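Long-range contacts in lipocalin allergen (Canis lupus familiaris, PDB 4ODD), which is a secreted dog dander allergen of the lipocalin family that probably binds small molecules inside its beta-barrel: residues Y37-N42 with L51-V56; A114-R119 with E126-F131. All blocks are in the same frame, centred on the assembly; numbering follows the deposited sequence.

How the contacts relate
Both contacts belong to the lipocalin beta-barrel, but they hold it in different ways. Contact 1 joins neighbouring strands within the wall and is partly buried, with many backbone hydrogen bonds and charged and polar groups on the outer side. Contact 2, smaller and more thoroughly buried, lays helix 125-137 against the outside of the same sheet; no hydrogen bond crosses it, and aliphatic and aromatic groups carry it. The centres of contacts 1 and 2 lie about 16 Å apart. The inward faces meet, Leu38 CD1 packing on Met117 SD, so that inward-pointing residues of strands 36-44 and 110-118 face one interior while their outward faces receive different covers: the C-terminal region and the helix.

Contact 1 of 2, residues Y37-N42 with L51-V56; sequences YLRGIN and LFNFYV
Tyr55, Leu51 and the pair Arg39 and Asn53 contribute most to this antiparallel hairpin of strands 36-44 and 49-57, part of the lipocalin barrel wall. A classic beta bulge interrupts it: Arg39 and Gly40 both face Asn53, whose carbonyl O accepts two backbone N-H groups. Arg39 N reaches Asn53 O at 2.7 Å, in the carbonyl plane and on a lone pair, while Gly40 N approaches the same oxygen from above that plane at 3.1 Å. Gly40 O is in turn bonded by Asn53 N, nearly along the C=O axis.

At the bulge Arg39 points its CB toward the partner strand. Its chain bends at chi2 (-62°), bringing CG and NE against the CD2-CE2 side of Tyr55, with Tyr55 CD2 lying over one face of the guanidinium; Arg39 NE lies 3.6 Å from Tyr55 CD2. The guanidinium and ring planes are inclined by 49°, so the groups meet obliquely rather than in a flat stack. Arg39 NH1 bonds Leu38 O and forms a salt bridge with Asp152, and NE bonds Pro155 O. Asn53 turns its ND2 to Ser66 and Glu64 on the next strand.

Tyr55 also exchanges two backbone bonds with Tyr37, Tyr37 N to Tyr55 O being 2.7 Å. Toward the other end, Leu51 extends its CG anti to its backbone N (chi1 -171°) and runs alongside Asn42, with Asn42 CB and Leu51 CB 4.0 Å apart.

On the opposite face, Ile41 CG1 packs 3.8 Å from Phe52 CD1, and Leu38 crosses Phe54 obliquely. The contact is thus two-sided: an apolar inner surface, consistent with a lipocalin pocket, and an outer one where Arg39, held by several oxygens, ties the C-terminal region near Cys154 to the bulge.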
loop_
_atom_site.group_PDB
_atom_site.type_symbol
_atom_site.label_atom_id
_atom_site.label_comp_id
_atom_site.label_asym_id
_atom_site.label_seq_id
_atom_site.Cartn_x
_atom_site.Cartn_y
_atom_site.Cartn_z
ATOM N N TYR A 37 -3.158 -4.262 6.015
ATOM C CA TYR A 37 -2.541 -5.570 5.881
ATOM C C TYR A 37 -2.989 -6.169 4.576
ATOM O O TYR A 37 -4.135 -6.598 4.424
ATOM C CB TYR A 37 -2.893 -6.468 7.061
ATOM C CG TYR A 37 -2.315 -5.944 8.355
ATOM C CD1 TYR A 37 -0.984 -6.200 8.697
ATOM C CD2 TYR A 37 -3.087 -5.182 9.232
ATOM C CE1 TYR A 37 -0.440 -5.727 9.891
ATOM C CE2 TYR A 37 -2.553 -4.713 10.417
ATOM C CZ TYR A 37 -1.232 -4.981 10.738
ATOM O OH TYR A 37 -0.725 -4.495 11.918
ATOM N N LEU A 38 -2.083 -6.162 3.615
ATOM C CA LEU A 38 -2.395 -6.713 2.314
ATOM C C LEU A 38 -2.622 -8.196 2.341
ATOM O O LEU A 38 -2.007 -8.929 3.127
ATOM C CB LEU A 38 -1.325 -6.349 1.300
ATOM C CG LEU A 38 -2.032 -5.230 0.532
ATOM C CD1 LEU A 38 -1.175 -3.973 0.444
ATOM C CD2 LEU A 38 -2.537 -5.707 -0.838
ATOM N N ARG A 39 -3.540 -8.627 1.488
ATOM C CA ARG A 39 -3.718 -10.047 1.237
ATOM C C ARG A 39 -3.374 -10.324 -0.211
ATOM O O ARG A 39 -2.634 -11.263 -0.510
ATOM C CB ARG A 39 -5.137 -10.500 1.564
ATOM C CG ARG A 39 -5.412 -10.557 3.078
ATOM C CD ARG A 39 -4.498 -11.569 3.766
ATOM N NE ARG A 39 -4.722 -11.644 5.199
ATOM C CZ ARG A 39 -3.954 -11.052 6.106
ATOM N NH1 ARG A 39 -2.910 -10.332 5.729
ATOM N NH2 ARG A 39 -4.233 -11.174 7.394
ATOM N N GLY A 40 -3.888 -9.497 -1.120
ATOM C CA GLY A 40 -3.565 -9.686 -2.518
ATOM C C GLY A 40 -4.001 -8.570 -3.432
ATOM O O GLY A 40 -4.786 -7.699 -3.067
ATOM N N ILE A 41 -3.476 -8.598 -4.645
ATOM C CA ILE A 41 -3.880 -7.653 -5.664
ATOM C C ILE A 41 -4.271 -8.343 -6.962
ATOM O O ILE A 41 -3.617 -9.298 -7.400
ATOM C CB ILE A 41 -2.754 -6.679 -5.946
ATOM C CG1 ILE A 41 -2.492 -5.841 -4.698
ATOM C CG2 ILE A 41 -3.102 -5.814 -7.145
ATOM C CD1 ILE A 41 -1.167 -5.107 -4.726
ATOM N N ASN A 42 -5.341 -7.845 -7.575
ATOM C CA ASN A 42 -5.839 -8.390 -8.833
ATOM C C ASN A 42 -5.833 -7.326 -9.900
ATOM O O ASN A 42 -6.466 -6.289 -9.739
ATOM C CB ASN A 42 -7.264 -8.902 -8.669
ATOM C CG ASN A 42 -7.431 -9.741 -7.443
ATOM O OD1 ASN A 42 -7.443 -9.226 -6.321
ATOM N ND2 ASN A 42 -7.565 -11.045 -7.638
ATOM N N LEU A 51 -7.991 -4.621 -8.187
ATOM C CA LEU A 51 -8.646 -4.895 -6.920
ATOM C C LEU A 51 -7.600 -5.098 -5.813
ATOM O O LEU A 51 -6.731 -5.957 -5.924
ATOM C CB LEU A 51 -9.568 -6.118 -7.042
ATOM C CG LEU A 51 -10.469 -6.334 -5.818
ATOM C CD1 LEU A 51 -11.664 -5.387 -5.865
ATOM C CD2 LEU A 51 -10.923 -7.775 -5.682
ATOM N N PHE A 52 -7.674 -4.294 -4.761
ATOM C CA PHE A 52 -6.804 -4.478 -3.602
ATOM C C PHE A 52 -7.575 -5.169 -2.502
ATOM O O PHE A 52 -8.642 -4.700 -2.084
ATOM C CB PHE A 52 -6.270 -3.140 -3.084
ATOM C CG PHE A 52 -5.488 -2.381 -4.104
ATOM C CD1 PHE A 52 -4.113 -2.467 -4.143
ATOM C CD2 PHE A 52 -6.138 -1.602 -5.060
ATOM C CE1 PHE A 52 -3.402 -1.770 -5.106
ATOM C CE2 PHE A 52 -5.428 -0.908 -6.023
ATOM C CZ PHE A 52 -4.063 -0.991 -6.042
ATOM N N ASN A 53 -7.041 -6.291 -2.044
ATOM C CA ASN A 53 -7.662 -7.028 -0.968
ATOM C C ASN A 53 -6.764 -6.970 0.267
ATOM O O ASN A 53 -5.565 -7.295 0.197
ATOM C CB ASN A 53 -7.923 -8.458 -1.414
ATOM C CG ASN A 53 -8.495 -9.308 -0.313
ATOM O OD1 ASN A 53 -7.824 -10.215 0.214
ATOM N ND2 ASN A 53 -9.743 -9.018 0.061
ATOM N N PHE A 54 -7.332 -6.538 1.393
ATOM C CA PHE A 54 -6.522 -6.306 2.583
ATOM C C PHE A 54 -7.359 -6.179 3.837
ATOM O O PHE A 54 -8.570 -6.006 3.769
ATOM C CB PHE A 54 -5.696 -5.040 2.402
ATOM C CG PHE A 54 -6.529 -3.798 2.249
ATOM C CD1 PHE A 54 -6.937 -3.069 3.362
ATOM C CD2 PHE A 54 -6.889 -3.342 0.988
ATOM C CE1 PHE A 54 -7.697 -1.904 3.212
ATOM C CE2 PHE A 54 -7.650 -2.197 0.831
ATOM C CZ PHE A 54 -8.053 -1.474 1.931
ATOM N N TYR A 55 -6.701 -6.254 4.988
ATOM C CA TYR A 55 -7.379 -6.055 6.272
ATOM C C TYR A 55 -6.923 -4.764 6.949
ATOM O O TYR A 55 -5.768 -4.352 6.829
ATOM C CB TYR A 55 -7.134 -7.241 7.216
ATOM C CG TYR A 55 -7.927 -8.494 6.894
ATOM C CD1 TYR A 55 -9.186 -8.708 7.450
ATOM C CD2 TYR A 55 -7.410 -9.471 6.055
ATOM C CE1 TYR A 55 -9.915 -9.855 7.168
ATOM C CE2 TYR A 55 -8.131 -10.627 5.763
ATOM C CZ TYR A 55 -9.385 -10.809 6.322
ATOM O OH TYR A 55 -10.106 -11.950 6.031
ATOM N N VAL A 56 -7.854 -4.113 7.630
ATOM C CA VAL A 56 -7.525 -3.059 8.583
ATOM C C VAL A 56 -8.102 -3.460 9.925
ATOM O O VAL A 56 -9.155 -4.104 9.987
ATOM C CB VAL A 56 -8.151 -1.695 8.202
ATOM C CG1 VAL A 56 -7.337 -1.015 7.141
ATOM C CG2 VAL A 56 -9.597 -1.884 7.746
#

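Contact 2 of 2, residues A114-R119 with E126-F131; sequences ALLMGR and EDIAKF
Strand 114-118 and helix 126-131 run nearly antiparallel, their axes 163° apart in direction and 9.2 Å apart at closest approach. This is the packing of the helix that follows the last long strand of the lipocalin barrel against the outside of that barrel, and it is carried mainly by apolar side chains, with no hydrogen bond between the two segments.

Phe131 and Leu116 bury the most surface. Both have CG anti to their own backbone N, Phe131 with chi1 172° and Leu116 with chi1 -178°, and each sends its CB toward the other segment. They cross obliquely: Leu116 CB sits over one face of the aromatic ring in a CH-pi contact, 4.3 Å from the Phe131 ring centroid. Further along the leucine, CD2 reaches back to the helix, touching Phe131 CB at 4.0 Å and Ile128 CG1 at 4.3 Å. Although its CB points away from the strand, Ile128 thus still meets Leu116 through CG1; it also packs on Tyr19 of strand 13-22.

Leu115 turns its side chain away from the helix and meets the Phe131 ring edge through its backbone N. Strand 96-104 flanks the site through Ile98, which touches Leu116. Ala114 C lies in the ring plane at its edge, and the Ala114 side chain adds its CB, 3.7 Å from Phe131 CE1.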
loop_
_atom_site.group_PDB
_atom_site.type_symbol
_atom_site.label_atom_id
_atom_site.label_comp_id
_atom_site.label_asym_id
_atom_site.label_seq_id
_atom_site.Cartn_x
_atom_site.Cartn_y
_atom_site.Cartn_z
ATOM N N ALA A 114 3.501 5.486 2.021
ATOM C CA ALA A 114 4.433 4.622 1.300
ATOM C C ALA A 114 4.345 3.164 1.823
ATOM O O ALA A 114 4.215 2.932 3.028
ATOM C CB ALA A 114 5.864 5.179 1.373
ATOM N N LEU A 115 4.383 2.188 0.921
ATOM C CA LEU A 115 4.288 0.798 1.339
ATOM C C LEU A 115 5.320 -0.117 0.717
ATOM O O LEU A 115 5.561 -0.081 -0.504
ATOM C CB LEU A 115 2.928 0.213 1.015
ATOM C CG LEU A 115 1.692 0.887 1.556
ATOM C CD1 LEU A 115 0.911 1.422 0.392
ATOM C CD2 LEU A 115 0.889 -0.146 2.317
ATOM N N LEU A 116 5.906 -0.955 1.574
ATOM C CA LEU A 116 6.735 -2.057 1.129
ATOM C C LEU A 116 5.932 -3.311 1.363
ATOM O O LEU A 116 5.514 -3.595 2.482
ATOM C CB LEU A 116 8.046 -2.110 1.900
ATOM C CG LEU A 116 8.994 -3.222 1.437
ATOM C CD1 LEU A 116 9.058 -3.277 -0.077
ATOM C CD2 LEU A 116 10.387 -3.038 2.046
ATOM N N MET A 117 5.668 -4.036 0.291
ATOM C CA MET A 117 4.868 -5.237 0.393
ATOM C C MET A 117 5.720 -6.398 -0.065
ATOM O O MET A 117 6.498 -6.273 -1.018
ATOM C CB MET A 117 3.614 -5.137 -0.468
ATOM C CG MET A 117 2.572 -4.169 0.062
ATOM S SD MET A 117 1.606 -3.527 -1.318
ATOM C CE MET A 117 2.895 -2.642 -2.196
ATOM N N GLY A 118 5.576 -7.530 0.618
ATOM C CA GLY A 118 6.393 -8.687 0.303
ATOM C C GLY A 118 5.588 -9.839 -0.240
ATOM O O GLY A 118 4.402 -9.967 0.036
ATOM N N ARG A 119 6.256 -10.661 -1.041
ATOM C CA ARG A 119 5.738 -11.939 -1.490
ATOM C C ARG A 119 6.411 -13.001 -0.630
ATOM O O ARG A 119 7.469 -13.497 -0.987
ATOM C CB ARG A 119 6.138 -12.152 -2.950
ATOM C CG ARG A 119 5.229 -13.078 -3.744
ATOM C CD ARG A 119 4.005 -12.342 -4.261
ATOM N NE ARG A 119 4.125 -11.975 -5.669
ATOM C CZ ARG A 119 3.098 -11.621 -6.443
ATOM N NH1 ARG A 119 1.865 -11.586 -5.940
ATOM N NH2 ARG A 119 3.297 -11.306 -7.723
ATOM N N GLU A 126 17.993 -4.896 0.442
ATOM C CA GLU A 126 18.204 -3.804 -0.496
ATOM C C GLU A 126 16.884 -3.100 -0.751
ATOM O O GLU A 126 16.810 -1.875 -0.772
ATOM C CB GLU A 126 18.764 -4.346 -1.808
ATOM C CG GLU A 126 20.115 -5.045 -1.670
ATOM C CD GLU A 126 20.076 -6.250 -0.737
ATOM O OE1 GLU A 126 19.870 -7.384 -1.233
ATOM O OE2 GLU A 126 20.259 -6.060 0.489
ATOM N N ASP A 127 15.850 -3.903 -0.964
ATOM C CA ASP A 127 14.473 -3.436 -1.019
ATOM C C ASP A 127 14.160 -2.430 0.099
ATOM O O ASP A 127 13.633 -1.338 -0.162
ATOM C CB ASP A 127 13.525 -4.636 -0.956
ATOM C CG ASP A 127 13.697 -5.579 -2.141
ATOM O OD1 ASP A 127 14.187 -5.135 -3.202
ATOM O OD2 ASP A 127 13.331 -6.764 -2.017
ATOM N N ILE A 128 14.485 -2.781 1.340
ATOM C CA ILE A 128 14.293 -1.839 2.438
ATOM C C ILE A 128 14.876 -0.453 2.139
ATOM O O ILE A 128 14.244 0.574 2.408
ATOM C CB ILE A 128 14.896 -2.356 3.754
ATOM C CG1 ILE A 128 14.000 -3.429 4.367
ATOM C CG2 ILE A 128 15.068 -1.219 4.748
ATOM C CD1 ILE A 128 14.239 -3.624 5.856
ATOM N N ALA A 129 16.085 -0.422 1.594
ATOM C CA ALA A 129 16.716 0.847 1.252
ATOM C C ALA A 129 15.869 1.637 0.262
ATOM O O ALA A 129 15.579 2.816 0.478
ATOM C CB ALA A 129 18.113 0.611 0.686
ATOM N N LYS A 130 15.480 0.976 -0.825
ATOM C CA LYS A 130 14.665 1.604 -1.865
ATOM C C LYS A 130 13.401 2.182 -1.253
ATOM O O LYS A 130 12.943 3.269 -1.629
ATOM C CB LYS A 130 14.311 0.596 -2.968
ATOM C CG LYS A 130 15.128 0.737 -4.246
ATOM C CD LYS A 130 14.786 -0.364 -5.246
ATOM C CE LYS A 130 15.685 -0.310 -6.479
ATOM N NZ LYS A 130 15.485 -1.481 -7.391
ATOM N N PHE A 131 12.847 1.454 -0.289
ATOM C CA PHE A 131 11.671 1.936 0.407
ATOM C C PHE A 131 11.969 3.217 1.168
ATOM O O PHE A 131 11.330 4.240 0.926
ATOM C CB PHE A 131 11.092 0.883 1.346
ATOM C CG PHE A 131 9.995 1.414 2.230
ATOM C CD1 PHE A 131 8.745 1.713 1.711
ATOM C CD2 PHE A 131 10.218 1.631 3.581
ATOM C CE1 PHE A 131 7.736 2.205 2.525
ATOM C CE2 PHE A 131 9.214 2.118 4.403
ATOM C CZ PHE A 131 7.974 2.403 3.881
#